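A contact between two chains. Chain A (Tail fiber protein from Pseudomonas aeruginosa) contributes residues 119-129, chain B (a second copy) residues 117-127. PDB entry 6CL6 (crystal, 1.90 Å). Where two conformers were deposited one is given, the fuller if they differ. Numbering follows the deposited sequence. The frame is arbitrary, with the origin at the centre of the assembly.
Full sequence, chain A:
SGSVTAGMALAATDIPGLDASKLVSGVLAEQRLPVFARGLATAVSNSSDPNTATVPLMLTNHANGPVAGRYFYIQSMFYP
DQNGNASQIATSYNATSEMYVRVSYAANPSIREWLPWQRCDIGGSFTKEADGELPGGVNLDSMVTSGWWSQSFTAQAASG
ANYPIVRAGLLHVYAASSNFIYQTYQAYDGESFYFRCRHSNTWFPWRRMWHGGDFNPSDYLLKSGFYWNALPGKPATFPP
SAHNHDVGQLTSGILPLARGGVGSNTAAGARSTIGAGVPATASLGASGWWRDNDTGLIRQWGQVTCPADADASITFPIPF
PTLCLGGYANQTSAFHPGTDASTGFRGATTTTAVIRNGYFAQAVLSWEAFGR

Chain A (119-129) RCDIGGSFTKE
Chain B (117-127) WQRCDIGGSFT

The two stretches are copies of one sequence with nearly the same fold, yet they meet out of step: A:Asp121 lies against B:Cys120 (CA to CA 4.0 Å) and A:Thr127 against B:Ser125 (CA to CA 4.1 Å), the latter pair forming a single, locally antiparallel beta bridge. Each chain runs extended through residue 119, turns at 120 (phi/psi -108/-43 in A, -114/-33 in B), makes a short 3-10 segment over 122-124, and extends again from 125. Closing each segment, the N of residue 125 bonds the O of Ile122, 3.0 Å from A:Ser125 N to A:Ile122 O and 3.0 Å from B:Ser125 N to B:Ile122 O.

Both turns are braced by the same salt bridge. A:Arg119, with chi1 t and chi3 t but chi2 off-well at 141°, brings NE to 2.8 Å from A:Asp121 OD1 and NH2 to 2.7 Å from OD2 of that residue; A:Asp121 is p. B:Arg119 (t, t, t) and B:Asp121 (p) repeat it, with B:Arg119 NE 2.8 Å from B:Asp121 OD1 and NH2 2.8 Å from OD2. The guanidinium leaves no room beside residue 123: a CB on A:Gly123 would lie 2.4 Å from A:Arg119 NH2, and one on B:Gly123 2.4 Å from B:Arg119 NH2.

Three backbone hydrogen bonds join the chains. A:Ile122 N donates to B:Arg119 O (3.0 Å, 165°), and two bonds flank the bridge, B:Phe126 N to A:Phe126 O (2.9 Å, 154°) and A:Lys128 N to B:Gly124 O (3.0 Å, 173°). Between these sites A:Ser125 OG (chi1 p) and B:Ser125 OG (chi1 m) hydrogen-bond at 2.8 Å; the differing rotamers belong to the given conformers, and a small hydroxyl suits this buried spot.

A:Ile122 points toward chain B and loses 99 Å² to it. With chi1 p and chi2 t, its CD1 lies 3.8 Å from B:Arg119 CB and 3.5 Å from B:Gly124 O, while CG2 is 3.3 Å from B:Ser125 OG. Glycine fits here: a CB on B:Gly124 would lie 2.9 Å from A:Ile122 CD1, a clash with the isoleucine as placed. B:Gln118, chi1 t and chi2 p, folds back so that its OE1 accepts from its neighbor's amide, B:Arg119 N (3.0 Å); its NE2 donates to water 1 (2.9 Å), which in turn bonds weakly to A:Asp121 OD2 (3.3 Å).

A:Lys128 (m, t, t, t) stretches along chain B, its CE reaching 3.3 Å from B:Ser125 O. NZ donates to water 2 (3.1 Å), which donates to B:Ile122 O (2.8 Å), and to water 3 (2.8 Å), which donates to B:Gly123 O (2.5 Å), and bonds elsewhere in the structure. A long aliphatic arm thus covers the backbone while its charged tip reaches the waters. B:Phe126 (chi1 m, chi2 88°) presents its ring edge to A:Thr127 O, 3.3 Å from B:Phe126 CE1, and its CD1 lies 4.4 Å from A:Phe126 CB.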

# COMPACT_ATOMS: atom_id res chain seq x y z
N ARG A 119 -49.61 -1.85 -28.55
CA ARG A 119 -50.07 -2.36 -27.27
C ARG A 119 -50.42 -1.21 -26.33
O ARG A 119 -49.71 -0.21 -26.27
CB ARG A 119 -48.99 -3.21 -26.60
CG ARG A 119 -49.50 -3.85 -25.35
CD ARG A 119 -48.99 -5.23 -25.21
NE ARG A 119 -49.42 -5.83 -23.95
CZ ARG A 119 -48.80 -6.85 -23.37
NH1 ARG A 119 -47.72 -7.36 -23.95
NH2 ARG A 119 -49.24 -7.35 -22.22
N CYS A 120 -51.50 -1.39 -25.55
CA CYS A 120 -51.94 -0.39 -24.60
C CYS A 120 -51.69 -0.78 -23.15
O CYS A 120 -51.22 0.06 -22.39
CB CYS A 120 -53.44 -0.11 -24.79
SG CYS A 120 -53.81 0.60 -26.40
N ASP A 121 -51.96 -2.01 -22.75
CA ASP A 121 -51.78 -2.35 -21.36
C ASP A 121 -50.28 -2.31 -21.00
O ASP A 121 -49.40 -2.53 -21.84
CB ASP A 121 -52.38 -3.71 -21.07
CG ASP A 121 -51.62 -4.85 -21.70
OD1 ASP A 121 -51.89 -5.16 -22.90
OD2 ASP A 121 -50.75 -5.43 -21.02
N ILE A 122 -50.00 -2.02 -19.74
CA ILE A 122 -48.62 -1.76 -19.30
C ILE A 122 -47.80 -3.05 -19.21
O ILE A 122 -46.59 -3.03 -18.87
CB ILE A 122 -48.61 -1.00 -17.96
CG1 ILE A 122 -49.13 -1.87 -16.82
CG2 ILE A 122 -49.42 0.30 -18.04
CD1 ILE A 122 -49.00 -1.20 -15.45
N GLY A 123 -48.43 -4.19 -19.49
CA GLY A 123 -47.72 -5.44 -19.68
C GLY A 123 -46.60 -5.38 -20.72
O GLY A 123 -45.69 -6.20 -20.72
N GLY A 124 -46.66 -4.41 -21.61
CA GLY A 124 -45.64 -4.25 -22.61
C GLY A 124 -44.53 -3.28 -22.23
O GLY A 124 -43.69 -2.94 -23.07
N SER A 125 -44.50 -2.82 -21.00
CA SER A 125 -43.58 -1.77 -20.60
C SER A 125 -42.82 -2.17 -19.34
O SER A 125 -43.14 -3.16 -18.67
CB SER A 125 -44.34 -0.45 -20.34
OG SER A 125 -44.96 -0.48 -19.06
N PHE A 126 -41.82 -1.37 -19.01
CA PHE A 126 -41.20 -1.40 -17.69
C PHE A 126 -42.13 -0.69 -16.72
O PHE A 126 -42.41 0.51 -16.88
CB PHE A 126 -39.82 -0.72 -17.73
CG PHE A 126 -38.74 -1.59 -18.27
CD1 PHE A 126 -38.52 -1.68 -19.61
CD2 PHE A 126 -37.95 -2.34 -17.41
CE1 PHE A 126 -37.52 -2.50 -20.11
CE2 PHE A 126 -36.98 -3.16 -17.91
CZ PHE A 126 -36.76 -3.23 -19.27
N THR A 127 -42.62 -1.41 -15.72
CA THR A 127 -43.72 -0.92 -14.91
C THR A 127 -43.21 -0.40 -13.58
O THR A 127 -42.12 -0.74 -13.12
CB THR A 127 -44.76 -2.02 -14.68
OG1 THR A 127 -44.15 -3.23 -14.23
CG2 THR A 127 -45.53 -2.33 -15.96
N LYS A 128 -44.02 0.46 -12.95
CA LYS A 128 -43.64 1.03 -11.67
C LYS A 128 -43.75 0.04 -10.52
O LYS A 128 -43.03 0.18 -9.52
CB LYS A 128 -44.46 2.29 -11.43
CG LYS A 128 -43.82 3.50 -12.14
CD LYS A 128 -44.58 4.78 -11.94
CE LYS A 128 -43.77 5.95 -12.49
NZ LYS A 128 -44.51 7.22 -12.32
N GLU A 129 -44.58 -0.98 -10.67
CA GLU A 129 -44.54 -2.15 -9.82
C GLU A 129 -43.65 -3.20 -10.47
O GLU A 129 -43.63 -3.33 -11.69
CB GLU A 129 -45.94 -2.72 -9.58
CG GLU A 129 -46.82 -1.78 -8.75
CD GLU A 129 -48.18 -2.40 -8.45
OE1 GLU A 129 -48.71 -3.13 -9.31
OE2 GLU A 129 -48.70 -2.17 -7.33
N TRP B 117 -57.53 -7.15 -12.98
CA TRP B 117 -57.41 -5.96 -13.81
C TRP B 117 -55.95 -5.68 -14.17
O TRP B 117 -55.04 -5.85 -13.34
CB TRP B 117 -58.00 -4.75 -13.08
CG TRP B 117 -59.49 -4.73 -12.93
CD1 TRP B 117 -60.20 -5.09 -11.82
CD2 TRP B 117 -60.46 -4.27 -13.90
NE1 TRP B 117 -61.56 -4.90 -12.05
CE2 TRP B 117 -61.73 -4.37 -13.30
CE3 TRP B 117 -60.37 -3.76 -15.19
CZ2 TRP B 117 -62.91 -4.05 -13.99
CZ3 TRP B 117 -61.52 -3.41 -15.85
CH2 TRP B 117 -62.78 -3.56 -15.25
N GLN B 118 -55.73 -5.28 -15.42
CA GLN B 118 -54.42 -4.79 -15.86
C GLN B 118 -54.54 -3.31 -16.21
O GLN B 118 -55.49 -2.88 -16.89
CB GLN B 118 -53.91 -5.54 -17.07
CG GLN B 118 -52.65 -4.94 -17.62
CD GLN B 118 -51.45 -5.16 -16.71
OE1 GLN B 118 -51.29 -4.44 -15.71
NE2 GLN B 118 -50.59 -6.08 -17.09
N ARG B 119 -53.58 -2.53 -15.77
CA ARG B 119 -53.59 -1.10 -16.04
C ARG B 119 -53.18 -0.79 -17.48
O ARG B 119 -52.38 -1.51 -18.07
CB ARG B 119 -52.68 -0.37 -15.06
CG ARG B 119 -52.75 1.14 -15.24
CD ARG B 119 -52.37 1.76 -13.95
NE ARG B 119 -52.45 3.20 -13.99
CZ ARG B 119 -52.10 3.96 -12.96
NH1 ARG B 119 -51.65 3.37 -11.84
NH2 ARG B 119 -52.17 5.26 -13.05
N CYS B 120 -53.79 0.26 -18.04
CA CYS B 120 -53.46 0.72 -19.38
C CYS B 120 -52.81 2.12 -19.45
O CYS B 120 -51.98 2.35 -20.33
CB CYS B 120 -54.72 0.73 -20.25
SG CYS B 120 -55.39 -0.94 -20.52
N ASP B 121 -53.13 3.04 -18.57
CA ASP B 121 -52.56 4.38 -18.73
C ASP B 121 -51.09 4.33 -18.28
O ASP B 121 -50.69 3.46 -17.49
CB ASP B 121 -53.32 5.43 -17.94
CG ASP B 121 -53.30 5.18 -16.46
OD1 ASP B 121 -54.07 4.35 -16.00
OD2 ASP B 121 -52.52 5.86 -15.75
N ILE B 122 -50.28 5.24 -18.81
CA ILE B 122 -48.83 5.19 -18.58
C ILE B 122 -48.48 5.61 -17.16
O ILE B 122 -47.29 5.64 -16.78
CB ILE B 122 -48.07 6.04 -19.60
CG1 ILE B 122 -48.41 7.53 -19.46
CG2 ILE B 122 -48.36 5.55 -21.00
CD1 ILE B 122 -47.50 8.44 -20.29
N GLY B 123 -49.49 5.98 -16.38
CA GLY B 123 -49.31 6.22 -14.96
C GLY B 123 -48.74 5.03 -14.23
O GLY B 123 -48.18 5.17 -13.14
N GLY B 124 -48.97 3.83 -14.75
CA GLY B 124 -48.41 2.63 -14.19
C GLY B 124 -47.04 2.24 -14.72
O GLY B 124 -46.56 1.14 -14.41
N SER B 125 -46.37 3.11 -15.47
CA SER B 125 -45.14 2.73 -16.13
C SER B 125 -44.04 3.76 -15.90
O SER B 125 -44.31 4.94 -15.63
CB SER B 125 -45.34 2.56 -17.66
OG SER B 125 -46.36 1.65 -17.92
N PHE B 126 -42.80 3.30 -16.05
CA PHE B 126 -41.67 4.19 -16.23
C PHE B 126 -41.85 4.84 -17.60
O PHE B 126 -41.93 4.14 -18.62
CB PHE B 126 -40.35 3.43 -16.21
CG PHE B 126 -39.88 3.09 -14.85
CD1 PHE B 126 -40.28 1.92 -14.22
CD2 PHE B 126 -39.04 3.95 -14.17
CE1 PHE B 126 -39.82 1.63 -12.97
CE2 PHE B 126 -38.59 3.64 -12.90
CZ PHE B 126 -38.98 2.50 -12.31
N THR B 127 -41.85 6.17 -17.65
CA THR B 127 -42.16 6.84 -18.92
C THR B 127 -40.93 7.49 -19.52
O THR B 127 -39.92 7.69 -18.88
CB THR B 127 -43.27 7.89 -18.72
OG1 THR B 127 -42.94 8.81 -17.66
CG2 THR B 127 -44.60 7.19 -18.33
O HOH W 1 -51.54 -7.98 -19.08
O HOH W 2 -46.14 7.43 -14.96
O HOH W 3 -47.26 7.03 -11.70
O HOH W 4 -47.27 -0.50 -12.37